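Local atomic coordinates of diaminopimelate decarboxylase (Methanocaldococcus jannaschii, PDB entry 1TWI), a protein that catalyses the pyridoxal-phosphate-dependent decarboxylation of meso-diaminopimelate to L-lysine, the last step of lysine biosynthesis through the diaminopimelate pathway. Residues 31-36 with 300-305; 251-256 with 291-296; 304-309 with 377-382; 323-328 with 396-401. All coordinates share one frame; numbering follows the deposited sequence.

Contact 1 (31-36 with 300-305)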
loop_
_atom_site.group_PDB
_atom_site.type_symbol
_atom_site.label_atom_id
_atom_site.label_comp_id
_atom_site.label_asym_id
_atom_site.label_seq_id
_atom_site.Cartn_x
_atom_site.Cartn_y
_atom_site.Cartn_z
ATOM N N PRO A 31 16.734 1.350 5.872
ATOM C CA PRO A 31 16.089 2.666 5.796
ATOM C C PRO A 31 15.635 3.116 7.163
ATOM O O PRO A 31 15.343 2.295 8.016
ATOM C CB PRO A 31 14.926 2.434 4.828
ATOM C CG PRO A 31 14.516 1.032 5.144
ATOM C CD PRO A 31 15.855 0.297 5.319
ATOM N N LEU A 32 15.564 4.425 7.400
ATOM C CA LEU A 32 15.174 4.915 8.730
ATOM C C LEU A 32 14.250 6.149 8.688
ATOM O O LEU A 32 14.577 7.124 8.025
ATOM C CB LEU A 32 16.455 5.345 9.506
ATOM C CG LEU A 32 16.350 5.844 10.945
ATOM C CD1 LEU A 32 16.069 4.621 11.811
ATOM C CD2 LEU A 32 17.672 6.482 11.440
ATOM N N TYR A 33 13.150 6.128 9.432
ATOM C CA TYR A 33 12.283 7.305 9.547
ATOM C C TYR A 33 12.814 8.096 10.735
ATOM O O TYR A 33 13.138 7.507 11.798
ATOM C CB TYR A 33 10.842 6.915 9.893
ATOM C CG TYR A 33 9.962 6.648 8.681
ATOM C CD1 TYR A 33 9.323 7.699 8.020
ATOM C CD2 TYR A 33 9.742 5.363 8.216
ATOM C CE1 TYR A 33 8.485 7.476 6.943
ATOM C CE2 TYR A 33 8.890 5.123 7.098
ATOM C CZ TYR A 33 8.274 6.204 6.483
ATOM O OH TYR A 33 7.413 6.063 5.408
ATOM N N VAL A 34 12.918 9.416 10.588
ATOM C CA VAL A 34 13.343 10.257 11.719
ATOM C C VAL A 34 12.152 11.246 11.900
ATOM O O VAL A 34 11.753 11.969 10.958
ATOM C CB VAL A 34 14.647 11.049 11.381
ATOM C CG1 VAL A 34 15.087 11.982 12.589
ATOM C CG2 VAL A 34 15.784 10.039 11.045
ATOM N N MET A 35 11.611 11.313 13.099
ATOM C CA MET A 35 10.505 12.203 13.363
ATOM C C MET A 35 11.030 13.262 14.288
ATOM O O MET A 35 11.577 12.917 15.344
ATOM C CB MET A 35 9.359 11.441 14.063
ATOM C CG MET A 35 8.653 10.433 13.107
ATOM S SD MET A 35 7.778 11.277 11.690
ATOM C CE MET A 35 6.446 12.045 12.495
ATOM N N SER A 36 10.843 14.538 13.929
ATOM C CA SER A 36 11.315 15.667 14.782
ATOM C C SER A 36 10.225 16.040 15.793
ATOM O O SER A 36 9.118 16.511 15.426
ATOM C CB SER A 36 11.634 16.915 13.921
ATOM O OG SER A 36 11.836 18.048 14.766
ATOM N N GLY A 300 8.656 14.543 9.533
ATOM C CA GLY A 300 9.265 13.248 9.160
ATOM C C GLY A 300 10.221 13.226 7.993
ATOM O O GLY A 300 9.963 13.864 6.960
ATOM N N TYR A 301 11.344 12.521 8.153
ATOM C CA TYR A 301 12.337 12.417 7.081
ATOM C C TYR A 301 12.647 10.946 6.961
ATOM O O TYR A 301 12.697 10.274 7.970
ATOM C CB TYR A 301 13.626 13.167 7.459
ATOM C CG TYR A 301 13.325 14.651 7.689
ATOM C CD1 TYR A 301 12.777 15.069 8.897
ATOM C CD2 TYR A 301 13.493 15.613 6.646
ATOM C CE1 TYR A 301 12.379 16.375 9.099
ATOM C CE2 TYR A 301 13.106 16.969 6.840
ATOM C CZ TYR A 301 12.544 17.324 8.073
ATOM O OH TYR A 301 12.070 18.598 8.318
ATOM N N LEU A 302 12.837 10.457 5.732
ATOM C CA LEU A 302 13.194 9.057 5.536
ATOM C C LEU A 302 14.616 8.977 4.944
ATOM O O LEU A 302 14.869 9.509 3.842
ATOM C CB LEU A 302 12.198 8.374 4.587
ATOM C CG LEU A 302 12.476 6.900 4.214
ATOM C CD1 LEU A 302 12.541 6.003 5.471
ATOM C CD2 LEU A 302 11.391 6.450 3.271
ATOM N N LEU A 303 15.524 8.314 5.676
ATOM C CA LEU A 303 16.911 8.173 5.232
ATOM C C LEU A 303 17.097 6.821 4.575
ATOM O O LEU A 303 16.637 5.795 5.086
ATOM C CB LEU A 303 17.877 8.281 6.444
ATOM C CG LEU A 303 17.599 9.482 7.362
ATOM C CD1 LEU A 303 18.608 9.533 8.548
ATOM C CD2 LEU A 303 17.666 10.756 6.541
ATOM N N GLY A 304 17.737 6.834 3.419
ATOM C CA GLY A 304 17.980 5.614 2.675
ATOM C C GLY A 304 19.420 5.642 2.174
ATOM O O GLY A 304 19.873 6.645 1.625
ATOM N N LYS A 305 20.145 4.560 2.396
ATOM C CA LYS A 305 21.493 4.507 1.950
ATOM C C LYS A 305 21.576 4.045 0.496
ATOM O O LYS A 305 20.797 3.165 0.020
ATOM C CB LYS A 305 22.314 3.594 2.872
ATOM C CG LYS A 305 23.771 3.355 2.385
ATOM C CD LYS A 305 24.705 2.791 3.525
ATOM C CE LYS A 305 24.335 1.382 3.940
ATOM N NZ LYS A 305 25.368 0.874 4.920
#
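Leu302 CD1 sits over one face of the Tyr33 ring, 4.0 Å from its centroid and 13° off the ring normal, a CH-pi contact. The leucine reaches this position with CG anti to its backbone N (chi1 177°). On the same face of the sheet Met35, its chain folded at chi2 and chi3, drops SD to 3.5 Å from Gly300 CA, where no side chain intervenes. The opposite face carries Leu32, Val34, Tyr301 and Leu303: Val34 CG2 lies 3.8 Å from Leu303 CD1, and Leu32 CD2 meets the same methyl more loosely. The Tyr301 ring turns an edge toward Val34 O. Between the two faces run the antiparallel strands. Leu32 with Leu303 and Val34 with Tyr301 form hydrogen-bonded pairs, each closed in both directions; Val34 N donates to Tyr301 O over 2.8 Å. Alternating with them are the non-hydrogen-bonded pairs Tyr33-Leu302 and Met35-Gly300, where CA-H...O contacts such as Gly300 CA to Val34 O (3.3 Å) add to the ladder. At its polar tip the buried Tyr33 hydroxyl approaches the carbonyl of Asp326. The strand entering the barrel region and the strand leaving it are thus zipped together by backbone hydrogen bonds that satisfy the buried N-H and C=O groups of Leu32, Val34, Tyr301 and Leu303, while the two apolar faces keep almost all side-chain chemistry nonpolar.

Contact 2 (251-256 with 291-296). With PLP (pyridoxal-5'-phosphate), chain E.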
loop_
_atom_site.group_PDB
_atom_site.type_symbol
_atom_site.label_atom_id
_atom_site.label_comp_id
_atom_site.label_asym_id
_atom_site.label_seq_id
_atom_site.Cartn_x
_atom_site.Cartn_y
_atom_site.Cartn_z
ATOM N N LEU A 251 -5.789 20.761 5.328
ATOM C CA LEU A 251 -4.807 21.825 4.968
ATOM C C LEU A 251 -3.539 21.192 4.329
ATOM O O LEU A 251 -2.946 20.273 4.899
ATOM C CB LEU A 251 -4.346 22.639 6.201
ATOM C CG LEU A 251 -3.456 23.850 5.869
ATOM C CD1 LEU A 251 -4.327 24.864 5.046
ATOM C CD2 LEU A 251 -3.011 24.578 7.209
ATOM N N GLY A 252 -3.124 21.704 3.169
ATOM C CA GLY A 252 -1.964 21.166 2.464
ATOM C C GLY A 252 -0.638 21.570 3.088
ATOM O O GLY A 252 -0.582 22.581 3.765
ATOM N N ILE A 253 0.410 20.778 2.890
ATOM C CA ILE A 253 1.699 21.114 3.459
ATOM C C ILE A 253 2.665 21.409 2.286
ATOM O O ILE A 253 2.432 20.994 1.143
ATOM C CB ILE A 253 2.237 19.955 4.392
ATOM C CG1 ILE A 253 2.585 18.712 3.566
ATOM C CG2 ILE A 253 1.200 19.648 5.482
ATOM C CD1 ILE A 253 4.162 18.526 3.335
ATOM N N PRO A 254 3.767 22.121 2.552
ATOM C CA PRO A 254 4.668 22.425 1.425
ATOM C C PRO A 254 5.612 21.318 0.894
ATOM O O PRO A 254 6.798 21.308 1.219
ATOM C CB PRO A 254 5.414 23.691 1.932
ATOM C CG PRO A 254 5.529 23.450 3.461
ATOM C CD PRO A 254 4.248 22.683 3.836
ATOM N N TYR A 255 5.087 20.390 0.084
ATOM C CA TYR A 255 5.943 19.369 -0.461
ATOM C C TYR A 255 6.935 20.051 -1.420
ATOM O O TYR A 255 8.100 19.693 -1.426
ATOM C CB TYR A 255 5.139 18.324 -1.231
ATOM C CG TYR A 255 4.409 17.385 -0.302
ATOM C CD1 TYR A 255 5.103 16.436 0.483
ATOM C CD2 TYR A 255 3.026 17.478 -0.179
ATOM C CE1 TYR A 255 4.401 15.581 1.380
ATOM C CE2 TYR A 255 2.313 16.644 0.731
ATOM C CZ TYR A 255 3.011 15.701 1.491
ATOM O OH TYR A 255 2.285 14.862 2.328
ATOM N N TYR A 256 6.434 20.970 -2.253
ATOM C CA TYR A 256 7.247 21.780 -3.162
ATOM C C TYR A 256 7.747 22.930 -2.279
ATOM O O TYR A 256 6.984 23.458 -1.492
ATOM C CB TYR A 256 6.388 22.326 -4.315
ATOM C CG TYR A 256 6.275 21.313 -5.428
ATOM C CD1 TYR A 256 7.342 21.078 -6.281
ATOM C CD2 TYR A 256 5.106 20.560 -5.594
ATOM C CE1 TYR A 256 7.238 20.118 -7.275
ATOM C CE2 TYR A 256 4.997 19.596 -6.590
ATOM C CZ TYR A 256 6.050 19.389 -7.415
ATOM O OH TYR A 256 5.918 18.468 -8.413
ATOM N N PRO A 291 -6.883 18.215 11.596
ATOM C CA PRO A 291 -5.696 18.138 10.760
ATOM C C PRO A 291 -4.932 16.820 10.970
ATOM O O PRO A 291 -4.867 16.306 12.112
ATOM C CB PRO A 291 -4.866 19.357 11.199
ATOM C CG PRO A 291 -5.181 19.472 12.692
ATOM C CD PRO A 291 -6.705 19.146 12.741
ATOM N N GLY A 292 -4.374 16.292 9.874
ATOM C CA GLY A 292 -3.555 15.084 9.924
ATOM C C GLY A 292 -2.168 15.484 9.384
ATOM O O GLY A 292 -1.222 15.765 10.128
ATOM N N ARG A 293 -2.083 15.520 8.060
ATOM C CA ARG A 293 -0.868 15.880 7.338
ATOM C C ARG A 293 -0.272 17.167 7.877
ATOM O O ARG A 293 0.917 17.223 8.142
ATOM C CB ARG A 293 -1.198 16.059 5.854
ATOM C CG ARG A 293 -0.005 15.984 4.892
ATOM C CD ARG A 293 -0.462 16.509 3.480
ATOM N NE ARG A 293 -1.633 15.764 2.985
ATOM C CZ ARG A 293 -1.561 14.607 2.322
ATOM N NH1 ARG A 293 -0.380 14.030 2.027
ATOM N NH2 ARG A 293 -2.685 13.997 2.006
ATOM N N SER A 294 -1.085 18.204 8.091
ATOM C CA SER A 294 -0.497 19.458 8.559
ATOM C C SER A 294 0.052 19.483 9.999
ATOM O O SER A 294 0.633 20.507 10.439
ATOM C CB SER A 294 -1.461 20.655 8.304
ATOM O OG SER A 294 -2.695 20.466 8.959
ATOM N N LEU A 295 -0.152 18.401 10.766
ATOM C CA LEU A 295 0.514 18.343 12.062
ATOM C C LEU A 295 1.797 17.528 12.003
ATOM O O LEU A 295 2.748 17.845 12.716
ATOM C CB LEU A 295 -0.323 17.693 13.170
ATOM C CG LEU A 295 -1.449 18.615 13.651
ATOM C CD1 LEU A 295 -2.214 17.900 14.702
ATOM C CD2 LEU A 295 -0.851 19.944 14.185
ATOM N N VAL A 296 1.835 16.465 11.203
ATOM C CA VAL A 296 3.016 15.628 11.241
ATOM C C VAL A 296 3.880 15.461 10.004
ATOM O O VAL A 296 5.019 15.037 10.126
ATOM C CB VAL A 296 2.640 14.190 11.783
ATOM C CG1 VAL A 296 2.007 14.322 13.200
ATOM C CG2 VAL A 296 1.602 13.473 10.818
HETATM N N1 PLP E . -10.838 14.060 8.792
HETATM C C2 PLP E . -11.306 13.052 7.968
HETATM C C2A PLP E . -12.802 12.681 8.114
HETATM C C3 PLP E . -10.395 12.443 7.109
HETATM O O3 PLP E . -10.888 11.457 6.317
HETATM C C4 PLP E . -9.080 12.815 7.007
HETATM C C4A PLP E . -8.144 12.063 6.001
HETATM O O4A PLP E . -8.559 11.039 5.560
HETATM C C5 PLP E . -8.593 13.847 7.841
HETATM C C6 PLP E . -9.503 14.443 8.699
HETATM C C5A PLP E . -7.175 14.399 7.869
HETATM O O4P PLP E . -6.765 14.917 6.577
HETATM P P PLP E . -5.379 15.663 6.387
HETATM O O1P PLP E . -5.361 15.989 4.950
HETATM O O2P PLP E . -4.327 14.653 6.753
HETATM O O3P PLP E . -5.374 16.850 7.240
HETATM O O HOH W 1 -3.672 18.726 7.252
HETATM O O HOH W 2 -3.700 17.680 3.801
#
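Arg293 leaves its helix with CG anti to the backbone N (chi1 -161°), and a bend at chi3 (-56°) swings the guanidinium across to Tyr255. The two side chains cross at about a right angle, with ring and guanidinium planes 72° apart. Arg293 NH1 donates to Tyr255 OH at 2.8 Å, and the hydroxyl lies in the guanidinium plane. Ile253 packs against both: CG1 lies 3.8 Å from Arg293 CD, CG2 approaches Ser294 CA to 3.5 Å, and CD1 lies over the centre of the Tyr255 ring. Leu251 closes the other end, its CB against the hydroxymethyl group of Ser294, whose OG also bonds Tyr47.

The phosphate of pyridoxal-5'-phosphate sits at the start of helix 293-296. Arg293 N donates to O2P at 2.7 Å and Gly292 N to O3P at 2.9 Å; no side chain on Gly292 stands between backbone and phosphate. Ser213 and Gly250 N also bond the cofactor. Two waters tie the loop to this site, both donating to Leu251 O. One accepts from Ser294 N at 2.8 Å and from its OG and donates to O3P; the other accepts from Arg293 NE at 2.9 Å and donates to O1P.

Arg293, part of the pocket that holds the product lysine, is also bonded through NH2 to Ser213, so all three guanidinium nitrogens have partners and its rotation is fixed. Tyr255 also makes a cation-pi contact with Arg329, a second residue of the lysine pocket. The two backbone N-H groups at the helix start would be expected to stabilise the negative phosphate.

Contact 3 (304-309 with 377-382)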
loop_
_atom_site.group_PDB
_atom_site.type_symbol
_atom_site.label_atom_id
_atom_site.label_comp_id
_atom_site.label_asym_id
_atom_site.label_seq_id
_atom_site.Cartn_x
_atom_site.Cartn_y
_atom_site.Cartn_z
ATOM N N GLY A 304 17.737 6.834 3.419
ATOM C CA GLY A 304 17.980 5.614 2.675
ATOM C C GLY A 304 19.420 5.642 2.174
ATOM O O GLY A 304 19.873 6.645 1.625
ATOM N N LYS A 305 20.145 4.560 2.396
ATOM C CA LYS A 305 21.493 4.507 1.950
ATOM C C LYS A 305 21.576 4.045 0.496
ATOM O O LYS A 305 20.797 3.165 0.020
ATOM C CB LYS A 305 22.314 3.594 2.872
ATOM C CG LYS A 305 23.771 3.355 2.385
ATOM C CD LYS A 305 24.705 2.791 3.525
ATOM C CE LYS A 305 24.335 1.382 3.940
ATOM N NZ LYS A 305 25.368 0.874 4.920
ATOM N N VAL A 306 22.532 4.633 -0.214
ATOM C CA VAL A 306 22.780 4.284 -1.612
ATOM C C VAL A 306 23.615 3.028 -1.739
ATOM O O VAL A 306 24.767 3.005 -1.269
ATOM C CB VAL A 306 23.521 5.441 -2.314
ATOM C CG1 VAL A 306 23.851 5.034 -3.757
ATOM C CG2 VAL A 306 22.588 6.703 -2.305
ATOM N N HIS A 307 23.068 1.984 -2.369
ATOM C CA HIS A 307 23.877 0.755 -2.512
ATOM C C HIS A 307 24.435 0.617 -3.917
ATOM O O HIS A 307 25.466 -0.032 -4.099
ATOM C CB HIS A 307 23.045 -0.489 -2.137
ATOM C CG HIS A 307 22.734 -0.565 -0.681
ATOM N ND1 HIS A 307 23.400 -1.401 0.179
ATOM C CD2 HIS A 307 21.862 0.144 0.087
ATOM C CE1 HIS A 307 22.959 -1.215 1.413
ATOM N NE2 HIS A 307 22.025 -0.278 1.384
ATOM N N HIS A 308 23.791 1.238 -4.905
ATOM C CA HIS A 308 24.282 1.133 -6.298
ATOM C C HIS A 308 23.994 2.379 -7.114
ATOM O O HIS A 308 22.973 3.049 -6.897
ATOM C CB HIS A 308 23.604 -0.018 -7.035
ATOM C CG HIS A 308 23.814 -1.350 -6.401
ATOM N ND1 HIS A 308 25.013 -2.009 -6.469
ATOM C CD2 HIS A 308 22.976 -2.168 -5.710
ATOM C CE1 HIS A 308 24.921 -3.173 -5.851
ATOM N NE2 HIS A 308 23.692 -3.296 -5.380
ATOM N N ILE A 309 24.921 2.705 -8.022
ATOM C CA ILE A 309 24.712 3.797 -8.971
ATOM C C ILE A 309 24.704 3.100 -10.333
ATOM O O ILE A 309 25.528 2.212 -10.608
ATOM C CB ILE A 309 25.835 4.850 -8.916
ATOM C CG1 ILE A 309 25.824 5.535 -7.526
ATOM C CG2 ILE A 309 25.628 5.859 -10.077
ATOM C CD1 ILE A 309 26.997 6.426 -7.237
ATOM N N ASP A 377 26.486 6.922 0.439
ATOM C CA ASP A 377 25.903 8.185 0.879
ATOM C C ASP A 377 24.499 7.840 1.389
ATOM O O ASP A 377 23.950 6.786 1.072
ATOM C CB ASP A 377 25.755 9.154 -0.313
ATOM C CG ASP A 377 27.063 9.868 -0.656
ATOM O OD1 ASP A 377 28.006 9.778 0.172
ATOM O OD2 ASP A 377 27.116 10.536 -1.729
ATOM N N VAL A 378 23.945 8.753 2.165
ATOM C CA VAL A 378 22.606 8.610 2.737
ATOM C C VAL A 378 21.762 9.731 2.121
ATOM O O VAL A 378 22.187 10.902 2.155
ATOM C CB VAL A 378 22.671 8.804 4.259
ATOM C CG1 VAL A 378 21.227 8.737 4.874
ATOM C CG2 VAL A 378 23.597 7.670 4.908
ATOM N N LEU A 379 20.617 9.383 1.526
ATOM C CA LEU A 379 19.752 10.401 0.980
ATOM C C LEU A 379 18.610 10.607 1.991
ATOM O O LEU A 379 18.231 9.652 2.687
ATOM C CB LEU A 379 19.123 9.968 -0.355
ATOM C CG LEU A 379 20.044 9.501 -1.480
ATOM C CD1 LEU A 379 19.194 9.338 -2.737
ATOM C CD2 LEU A 379 21.146 10.582 -1.744
ATOM N N ALA A 380 18.085 11.835 2.088
ATOM C CA ALA A 380 16.946 12.112 2.950
ATOM C C ALA A 380 15.743 12.500 2.058
ATOM O O ALA A 380 15.830 13.414 1.175
ATOM C CB ALA A 380 17.274 13.266 3.918
ATOM N N ILE A 381 14.617 11.835 2.292
ATOM C CA ILE A 381 13.401 12.135 1.543
ATOM C C ILE A 381 12.573 12.898 2.549
ATOM O O ILE A 381 12.205 12.384 3.628
ATOM C CB ILE A 381 12.691 10.814 1.133
ATOM C CG1 ILE A 381 13.631 10.000 0.209
ATOM C CG2 ILE A 381 11.349 11.126 0.370
ATOM C CD1 ILE A 381 13.242 8.414 0.196
ATOM N N PHE A 382 12.253 14.138 2.198
ATOM C CA PHE A 382 11.497 15.017 3.089
ATOM C C PHE A 382 9.996 14.800 3.180
ATOM O O PHE A 382 9.375 14.288 2.269
ATOM C CB PHE A 382 11.630 16.481 2.649
ATOM C CG PHE A 382 12.937 17.143 3.042
ATOM C CD1 PHE A 382 14.142 16.422 3.001
ATOM C CD2 PHE A 382 12.962 18.488 3.374
ATOM C CE1 PHE A 382 15.358 17.065 3.277
ATOM C CE2 PHE A 382 14.178 19.167 3.659
ATOM C CZ PHE A 382 15.369 18.444 3.605
#
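Gly304 and Leu379 bond each other in both directions: Leu379 N donates to Gly304 O at 2.8 Å, and Gly304 N to Leu379 O at 3.0 Å. Two residues along, Val306 N reaches Asp377 O over 2.9 Å with a nearly straight N-H (172°). Lys305 and Val378, between these bonds, make a non-hydrogen-bonded pair in which Lys305 CA comes 3.5 Å from Asp377 O. The main side-chain meeting is on the face of Leu379: Val306 CG2, anti to its own carbonyl carbon and beside the backbone N, touches Leu379 CG at 3.9 Å, and also leans on the carbonyl oxygen of Asp377. Gly304 adds no side chain to that face. Asp377 is itself positioned by its carboxylate, which forms a salt bridge with Lys345 and takes bonds from Asn341 and the backbone of Glu374.

Beyond the pairing the strands diverge, and His307 and His308 form a classic beta bulge opposite Met319, from which His308 reaches Ser137 and Lys115 of the second subunit. Here strand 300-311 runs between strands 378-382 and 316-320, with Val318 of the latter packed on Val306 and Ile320 on both Val306 and Leu379.

Contact 4 (323-328 with 396-401)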
loop_
_atom_site.group_PDB
_atom_site.type_symbol
_atom_site.label_atom_id
_atom_site.label_comp_id
_atom_site.label_asym_id
_atom_site.label_seq_id
_atom_site.Cartn_x
_atom_site.Cartn_y
_atom_site.Cartn_z
ATOM N N GLY A 323 12.288 1.916 0.154
ATOM C CA GLY A 323 11.515 1.492 -1.003
ATOM C C GLY A 323 10.045 1.798 -0.797
ATOM O O GLY A 323 9.629 2.198 0.290
ATOM N N MET A 324 9.240 1.593 -1.831
ATOM C CA MET A 324 7.821 1.895 -1.729
ATOM C C MET A 324 7.110 1.197 -0.537
ATOM O O MET A 324 6.123 1.733 -0.025
ATOM C CB MET A 324 7.110 1.542 -3.046
ATOM C CG MET A 324 7.110 0.041 -3.378
ATOM S SD MET A 324 6.267 -0.285 -4.945
ATOM C CE MET A 324 4.504 -0.351 -4.416
ATOM N N ASN A 325 7.568 0.017 -0.119
ATOM C CA ASN A 325 6.910 -0.644 1.028
ATOM C C ASN A 325 7.137 0.211 2.344
ATOM O O ASN A 325 6.349 0.159 3.315
ATOM C CB ASN A 325 7.489 -2.065 1.211
ATOM C CG ASN A 325 8.938 -2.031 1.683
ATOM O OD1 ASN A 325 9.862 -1.633 0.930
ATOM N ND2 ASN A 325 9.148 -2.417 2.945
ATOM N N ASP A 326 8.236 0.965 2.374
ATOM C CA ASP A 326 8.543 1.846 3.536
ATOM C C ASP A 326 7.747 3.177 3.479
ATOM O O ASP A 326 7.432 3.778 4.526
ATOM C CB ASP A 326 10.047 2.230 3.560
ATOM C CG ASP A 326 10.971 1.008 3.554
ATOM O OD1 ASP A 326 10.821 0.156 4.455
ATOM O OD2 ASP A 326 11.835 0.910 2.659
ATOM N N MET A 327 7.466 3.644 2.267
ATOM C CA MET A 327 6.827 4.942 2.070
ATOM C C MET A 327 6.211 4.874 0.678
ATOM O O MET A 327 6.908 4.974 -0.336
ATOM C CB MET A 327 7.886 6.028 2.139
ATOM C CG MET A 327 7.318 7.388 2.601
ATOM S SD MET A 327 6.466 8.324 1.293
ATOM C CE MET A 327 7.944 8.986 0.298
ATOM N N MET A 328 4.898 4.705 0.656
ATOM C CA MET A 328 4.146 4.475 -0.568
ATOM C C MET A 328 3.698 5.677 -1.384
ATOM O O MET A 328 3.156 5.472 -2.485
ATOM C CB MET A 328 2.882 3.679 -0.224
ATOM C CG MET A 328 3.161 2.269 0.327
ATOM S SD MET A 328 3.516 1.169 -1.095
ATOM C CE MET A 328 1.770 0.887 -1.574
ATOM N N ASN A 396 7.130 -7.384 -1.213
ATOM C CA ASN A 396 8.433 -7.956 -1.636
ATOM C C ASN A 396 9.121 -8.583 -0.409
ATOM O O ASN A 396 10.322 -8.771 -0.417
ATOM C CB ASN A 396 9.378 -6.903 -2.282
ATOM C CG ASN A 396 9.003 -6.589 -3.727
ATOM O OD1 ASN A 396 7.826 -6.638 -4.119
ATOM N ND2 ASN A 396 9.987 -6.271 -4.510
ATOM N N ALA A 397 8.332 -8.927 0.620
ATOM C CA ALA A 397 8.826 -9.531 1.872
ATOM C C ALA A 397 9.969 -8.724 2.495
ATOM O O ALA A 397 11.057 -9.245 2.762
ATOM C CB ALA A 397 9.269 -11.029 1.654
ATOM N N ARG A 398 9.688 -7.448 2.726
ATOM C CA ARG A 398 10.662 -6.527 3.312
ATOM C C ARG A 398 10.059 -6.053 4.635
ATOM O O ARG A 398 8.874 -5.678 4.679
ATOM C CB ARG A 398 10.867 -5.301 2.399
ATOM C CG ARG A 398 11.625 -5.571 1.147
ATOM C CD ARG A 398 11.637 -4.321 0.257
ATOM N NE ARG A 398 12.557 -4.654 -0.812
ATOM C CZ ARG A 398 13.786 -4.162 -0.913
ATOM N NH1 ARG A 398 14.200 -3.264 0.003
ATOM N NH2 ARG A 398 14.609 -4.656 -1.855
ATOM N N GLY A 399 10.845 -6.103 5.709
ATOM C CA GLY A 399 10.328 -5.645 6.991
ATOM C C GLY A 399 10.041 -4.123 7.063
ATOM O O GLY A 399 10.711 -3.315 6.389
ATOM N N ARG A 400 9.058 -3.710 7.858
ATOM C CA ARG A 400 8.804 -2.268 7.957
ATOM C C ARG A 400 10.007 -1.728 8.696
ATOM O O ARG A 400 10.583 -2.387 9.579
ATOM C CB ARG A 400 7.462 -1.979 8.628
ATOM C CG ARG A 400 6.324 -2.212 7.573
ATOM C CD ARG A 400 4.961 -2.222 8.200
ATOM N NE ARG A 400 4.781 -3.398 9.058
ATOM C CZ ARG A 400 3.686 -3.607 9.790
ATOM N NH1 ARG A 400 2.686 -2.725 9.755
ATOM N NH2 ARG A 400 3.589 -4.669 10.580
ATOM N N PRO A 401 10.413 -0.504 8.351
ATOM C CA PRO A 401 11.592 0.104 8.961
ATOM C C PRO A 401 11.543 0.624 10.383
ATOM O O PRO A 401 10.477 0.831 10.975
ATOM C CB PRO A 401 11.878 1.226 7.994
ATOM C CG PRO A 401 10.433 1.712 7.697
ATOM C CD PRO A 401 9.639 0.492 7.561
HETATM O O HOH W 3 11.934 -1.968 4.635
HETATM O O HOH W 4 12.880 -1.248 1.229
#
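Asn325 and Arg398 meet at about a right angle, the amide laid across the aliphatic part of the arginine and its plane 58° from the guanidinium. Asn325 OD1 touches Arg398 CD at 3.3 Å, while ND2 faces Arg398 CB at 3.4 Å. Asn325 is put there by chi1 69°, which sets CG between the backbone N and the carbonyl carbon; Arg398 answers with a chain extended from CG to NE that runs past the amide. Beside them Asp326 crosses Pro401 obliquely, and its OD1 lies 3.3 Å from Pro401 CD. The other oxygen, Asp326 OD2, uses its anti lone pair for Gly323 N at 2.7 Å, holding the turn in which Gly323 O accepts from both Asp326 N and Met327 N.

No direct hydrogen bond joins the two loops; water does the joining. One water accepts from Arg398 NH1 at 2.7 Å and also lies within bonding distance of Asn325 OD1 and Asp326 OD2, though it has too few protons to serve all its acceptors. A second donates to Asp326 OD1 and Gly399 O, and its oxygen lies 3.3 Å from Asn325 ND2. Asp326 OD2 and Arg398 NH1 stand 5.5 Å apart, too far for a salt bridge; any attraction between them is probably weak and partly relayed by the first water.

Residues 323-328 link strand 316-320 to helix 329-333, and residues 396-401 lead into strand 402-407. Tyr33 of strand 32-36 packs on both Met327 and Pro401, and the second subunit packs on 396-401, where its Ser91 bonds Asn396 O.

In the fold
Contacts 1 and 3 share strand 300-311 and are sheet pairings: strand 32-36 pairs with one edge of its first half and strand 378-382 with the other edge, as far as Val306; Leu303 packs on Val378 and Ala380. Contact 3 is the outermost of the four, with Lys305 and Asp377 partly exposed. Contact 4, a largely buried, water-bridged meeting of two loops, borders contact 1 where Tyr33 reaches Asp326 and Met327, and touches contact 3 where Ile381 meets Met327. Contacts 3 and 4 both reach the second subunit. Contact 2, its centre about 17 Å from that of contact 1, lies nearest the chain's centre and holds cofactor, so phosphate-binding polar groups replace apolar strand faces.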